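Local structure of mRNA transport regulator MTR2 (Candida albicans, 1Q42) at residues P31-F36 with V121-K126; L170-N175 with G180-S185. The protein affects the transport of mRNA from the nucleus to the cytoplasm and interacts with the export factor MEX67. One frame throughout, in Å; residues are numbered along the deposited sequence.

Contact 1. Residues P31-F36 with V121-K126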
# COMPACT_ATOMS: atom_id res chain seq x y z
N PRO A 31 -12.96 5.52 -4.35
CA PRO A 31 -12.00 5.43 -5.45
C PRO A 31 -10.55 5.66 -5.01
O PRO A 31 -9.68 4.96 -5.51
CB PRO A 31 -12.45 6.53 -6.43
CG PRO A 31 -13.78 6.97 -5.99
CD PRO A 31 -13.99 6.56 -4.59
N PHE A 32 -10.31 6.60 -4.09
CA PHE A 32 -8.96 6.84 -3.57
C PHE A 32 -8.40 5.61 -2.88
O PHE A 32 -7.25 5.24 -3.13
CB PHE A 32 -8.93 8.02 -2.60
CG PHE A 32 -7.72 8.02 -1.69
CD1 PHE A 32 -6.45 8.24 -2.21
CD2 PHE A 32 -7.85 7.81 -0.33
CE1 PHE A 32 -5.32 8.24 -1.38
CE2 PHE A 32 -6.73 7.82 0.51
CZ PHE A 32 -5.47 8.03 -0.03
N LEU A 33 -9.20 4.98 -2.03
CA LEU A 33 -8.75 3.77 -1.32
C LEU A 33 -8.45 2.63 -2.27
O LEU A 33 -7.48 1.90 -2.09
CB LEU A 33 -9.77 3.33 -0.26
CG LEU A 33 -9.98 4.29 0.90
CD1 LEU A 33 -11.05 3.75 1.86
CD2 LEU A 33 -8.68 4.59 1.67
N LYS A 34 -9.29 2.47 -3.29
CA LYS A 34 -9.09 1.42 -4.27
C LYS A 34 -7.81 1.64 -5.07
O LYS A 34 -7.07 0.69 -5.34
CB LYS A 34 -10.32 1.27 -5.16
CG LYS A 34 -11.47 0.65 -4.39
CD LYS A 34 -12.75 0.60 -5.19
CE LYS A 34 -13.66 -0.49 -4.63
NZ LYS A 34 -15.06 -0.35 -5.09
N ARG A 35 -7.51 2.89 -5.39
CA ARG A 35 -6.27 3.24 -6.08
C ARG A 35 -5.03 2.95 -5.20
O ARG A 35 -4.03 2.43 -5.68
CB ARG A 35 -6.26 4.71 -6.49
CG ARG A 35 -7.00 5.00 -7.76
CD ARG A 35 -6.74 6.39 -8.28
NE ARG A 35 -7.48 7.40 -7.51
CZ ARG A 35 -6.94 8.33 -6.72
NH1 ARG A 35 -5.62 8.42 -6.54
NH2 ARG A 35 -7.75 9.17 -6.09
N PHE A 36 -5.13 3.32 -3.93
CA PHE A 36 -4.06 3.03 -2.96
C PHE A 36 -3.78 1.52 -2.88
O PHE A 36 -2.65 1.07 -3.02
CB PHE A 36 -4.44 3.61 -1.60
CG PHE A 36 -3.53 3.19 -0.50
CD1 PHE A 36 -2.24 3.68 -0.43
CD2 PHE A 36 -3.95 2.26 0.43
CE1 PHE A 36 -1.40 3.27 0.59
CE2 PHE A 36 -3.10 1.85 1.44
CZ PHE A 36 -1.84 2.36 1.52
N VAL A 121 -8.82 8.41 7.79
CA VAL A 121 -9.64 7.34 7.22
C VAL A 121 -9.23 6.02 7.84
O VAL A 121 -8.04 5.69 7.87
CB VAL A 121 -9.40 7.17 5.70
CG1 VAL A 121 -10.31 6.07 5.14
CG2 VAL A 121 -9.62 8.43 5.01
N HIS A 122 -10.21 5.26 8.33
CA HIS A 122 -9.98 3.90 8.76
C HIS A 122 -10.64 2.97 7.76
O HIS A 122 -11.78 3.19 7.36
CB HIS A 122 -10.60 3.68 10.15
CG HIS A 122 -10.67 2.25 10.54
ND1 HIS A 122 -11.78 1.46 10.29
CD2 HIS A 122 -9.76 1.43 11.12
CE1 HIS A 122 -11.55 0.23 10.71
NE2 HIS A 122 -10.34 0.19 11.25
N PHE A 123 -9.93 1.94 7.32
CA PHE A 123 -10.56 0.95 6.48
C PHE A 123 -10.10 -0.45 6.84
O PHE A 123 -9.08 -0.64 7.49
CB PHE A 123 -10.39 1.27 4.98
CG PHE A 123 -9.01 1.03 4.40
CD1 PHE A 123 -8.64 -0.24 3.95
CD2 PHE A 123 -8.11 2.08 4.21
CE1 PHE A 123 -7.39 -0.45 3.35
CE2 PHE A 123 -6.86 1.86 3.62
CZ PHE A 123 -6.52 0.59 3.19
N SER A 124 -10.95 -1.41 6.48
CA SER A 124 -10.67 -2.82 6.67
C SER A 124 -10.70 -3.47 5.29
O SER A 124 -11.40 -3.00 4.40
CB SER A 124 -11.74 -3.43 7.59
OG SER A 124 -11.71 -2.77 8.86
N ALA A 125 -9.90 -4.50 5.10
CA ALA A 125 -9.87 -5.27 3.86
C ALA A 125 -9.52 -6.70 4.18
O ALA A 125 -9.13 -7.02 5.33
CB ALA A 125 -8.85 -4.69 2.88
N LYS A 126 -9.68 -7.57 3.20
CA LYS A 126 -9.01 -8.87 3.20
C LYS A 126 -7.95 -8.88 2.12
O LYS A 126 -8.09 -8.22 1.10
CB LYS A 126 -9.95 -10.04 3.03
CG LYS A 126 -10.96 -9.98 1.94
CD LYS A 126 -12.11 -10.96 2.24
CE LYS A 126 -13.12 -10.95 1.11
NZ LYS A 126 -14.02 -12.12 1.14
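Leu33 of helix 29-40 and Phe123 of strand 118-129 run past each other in opposite directions, and these two residues bury the largest areas in the contact. With CG set beside its backbone N (chi1 -65°), Leu33 spreads both methyls over the strand. CD2 approaches the Phe123 ring obliquely, 3.6 Å from its CD2 atom; CD1 lies against the Phe123 CB atom at 4.0 Å. That second methyl also meets Val121 tip to tip, Leu33 CD1 being 4.1 Å from Val121 CG1. Val121 and Phe123, two residues apart on the strand, thus share one leucine.

The far end of the Phe123 ring is taken up by Phe36, one helical turn on from Leu33. Phe123 CZ sits 4.0 Å from Phe36 CE2, each atom near the plane of the other ring, so the two phenyl groups meet rim to rim without stacking. Tyr108 and Val168, on the strands flanking 118-129, also touch Phe123. The axes of segments 31-36 and 121-126 approach to 11.2 Å and cross at -56°, a spacing filled by these side chains. All four touching residues are buried and apolar, so what joins these two segments is apolar packing.

Contact 2. Residues L170-N175 with G180-S185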
# COMPACT_ATOMS: atom_id res chain seq x y z
N LEU A 170 -5.14 5.86 7.81
CA LEU A 170 -4.41 6.86 7.04
C LEU A 170 -4.78 8.26 7.54
O LEU A 170 -5.92 8.50 7.94
CB LEU A 170 -4.83 6.77 5.56
CG LEU A 170 -4.61 5.48 4.76
CD1 LEU A 170 -5.05 5.71 3.28
CD2 LEU A 170 -3.21 4.97 4.84
N VAL A 171 -3.82 9.17 7.53
CA VAL A 171 -4.11 10.60 7.63
C VAL A 171 -3.64 11.19 6.29
O VAL A 171 -2.47 11.06 5.93
CB VAL A 171 -3.40 11.25 8.81
CG1 VAL A 171 -3.80 12.72 8.90
CG2 VAL A 171 -3.73 10.52 10.11
N VAL A 172 -4.57 11.78 5.55
CA VAL A 172 -4.35 12.16 4.15
C VAL A 172 -4.73 13.60 3.92
O VAL A 172 -5.68 14.09 4.51
CB VAL A 172 -5.21 11.28 3.19
CG1 VAL A 172 -4.79 11.49 1.74
CG2 VAL A 172 -5.14 9.81 3.57
N ASP A 173 -4.00 14.30 3.06
CA ASP A 173 -4.36 15.67 2.69
C ASP A 173 -5.74 15.69 2.05
O ASP A 173 -6.12 14.74 1.36
CB ASP A 173 -3.33 16.25 1.70
CG ASP A 173 -2.03 16.67 2.36
OD1 ASP A 173 -1.90 16.57 3.60
OD2 ASP A 173 -1.06 17.12 1.70
N GLU A 174 -6.47 16.79 2.25
CA GLU A 174 -7.86 16.96 1.78
C GLU A 174 -8.14 16.57 0.33
O GLU A 174 -9.15 15.91 0.04
CB GLU A 174 -8.27 18.43 1.92
CG GLU A 174 -8.95 18.79 3.23
CD GLU A 174 -9.29 20.27 3.30
OE1 GLU A 174 -8.73 21.04 2.49
OE2 GLU A 174 -10.11 20.65 4.16
N ASN A 175 -7.28 17.01 -0.57
CA ASN A 175 -7.50 16.83 -2.00
C ASN A 175 -7.06 15.44 -2.44
O ASN A 175 -5.91 15.23 -2.85
CB ASN A 175 -6.80 17.92 -2.80
CG ASN A 175 -7.41 19.30 -2.55
OD1 ASN A 175 -6.69 20.28 -2.36
ND2 ASN A 175 -8.74 19.36 -2.53
N GLY A 180 -0.93 12.36 -6.33
CA GLY A 180 0.43 12.67 -5.92
C GLY A 180 0.70 12.20 -4.49
O GLY A 180 0.01 11.33 -3.97
N GLU A 181 1.72 12.79 -3.87
CA GLU A 181 2.09 12.45 -2.50
C GLU A 181 1.19 13.20 -1.50
O GLU A 181 1.43 14.37 -1.18
CB GLU A 181 3.58 12.73 -2.28
CG GLU A 181 4.47 11.91 -3.23
CD GLU A 181 5.96 12.08 -2.98
OE1 GLU A 181 6.68 11.05 -2.92
OE2 GLU A 181 6.42 13.23 -2.87
N ILE A 182 0.17 12.50 -1.00
CA ILE A 182 -0.84 13.08 -0.13
C ILE A 182 -1.02 12.38 1.23
O ILE A 182 -1.60 12.97 2.14
CB ILE A 182 -2.21 13.13 -0.86
CG1 ILE A 182 -2.62 11.75 -1.37
CG2 ILE A 182 -2.16 14.15 -2.00
CD1 ILE A 182 -4.02 11.69 -1.86
N ILE A 183 -0.53 11.16 1.37
CA ILE A 183 -0.68 10.44 2.64
C ILE A 183 0.41 10.85 3.63
O ILE A 183 1.60 10.65 3.37
CB ILE A 183 -0.66 8.91 2.41
CG1 ILE A 183 -1.79 8.49 1.46
CG2 ILE A 183 -0.79 8.19 3.77
CD1 ILE A 183 -1.74 7.05 0.98
N ASN A 184 -0.01 11.46 4.75
CA ASN A 184 0.87 11.91 5.83
C ASN A 184 1.26 10.82 6.81
O ASN A 184 2.32 10.87 7.42
CB ASN A 184 0.22 13.04 6.63
CG ASN A 184 -0.19 14.20 5.73
OD1 ASN A 184 -1.39 14.38 5.44
ND2 ASN A 184 0.79 14.92 5.24
N SER A 185 0.38 9.85 7.00
CA SER A 185 0.67 8.72 7.87
C SER A 185 -0.11 7.49 7.45
O SER A 185 -1.23 7.60 6.96
CB SER A 185 0.39 9.06 9.34
OG SER A 185 -0.97 9.24 9.62
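Val171 and Ser185 form an antiparallel hydrogen-bonded pair, joined by Val171 N to Ser185 O at 3.1 Å and by a longer return bond, Ser185 N to Val171 O, at 3.3 Å. The return bond uses an in-plane lone pair of Val171 O. The same oxygen accepts a second hydrogen bond from Asn184 N, 2.8 Å away and nearly in line with the carbonyl bond but bent at the hydrogen (140°). Two successive residues thus face one valine, a classic beta bulge, and the register slips by one before the non-hydrogen-bonded pair Val172-Ile183. Beyond the slip, Asp173 N donates to Ile182 O at 2.9 Å in an almost straight bond (172°).

Val172 takes part in two of the three apolar side-chain contacts: its CG1, anti to the backbone N (chi1 -169°), lies 3.7 Å from Ile182 CD1, while its CG2 reaches Ile183 CG1 at 4.2 Å. Leu170 CD2 also touches Ile183 CG2.

The polar side chains include Asp173, which crosses Asn184 at about a right angle; its OD2 forms a salt bridge with Lys67.

These residues close the hairpin of strands 164-173 and 183-192. Helix 29-40 lies over Leu170, Val172, Ile182 and Ile183 through Phe32 and Phe36, whereas Val171, Asp173 and Asn184 touch Thr118 of the neighbouring strand 118-129.

In the fold
Contacts 1 and 2 have centres about 13 Å apart and share one sheet, in which strands 118-129 and 164-173 are neighbours; Val121 O and Leu170 N, 2.9 Å apart, probably form a hydrogen bond between them. Helix 29-40 bridges the two by packing. Phe36 CD1 reaches Ile183 CD1 at 3.7 Å, and Phe32 uses the two ring atoms flanking CZ, CE1 lying 3.7 Å from Ile182 CD1 and CE2 3.9 Å from Leu170 CD1. The helix therefore rests on three consecutive strands, 118-129, 164-173 and 183-192, consistent with the NTF2 fold, in which helices pack against a curved sheet.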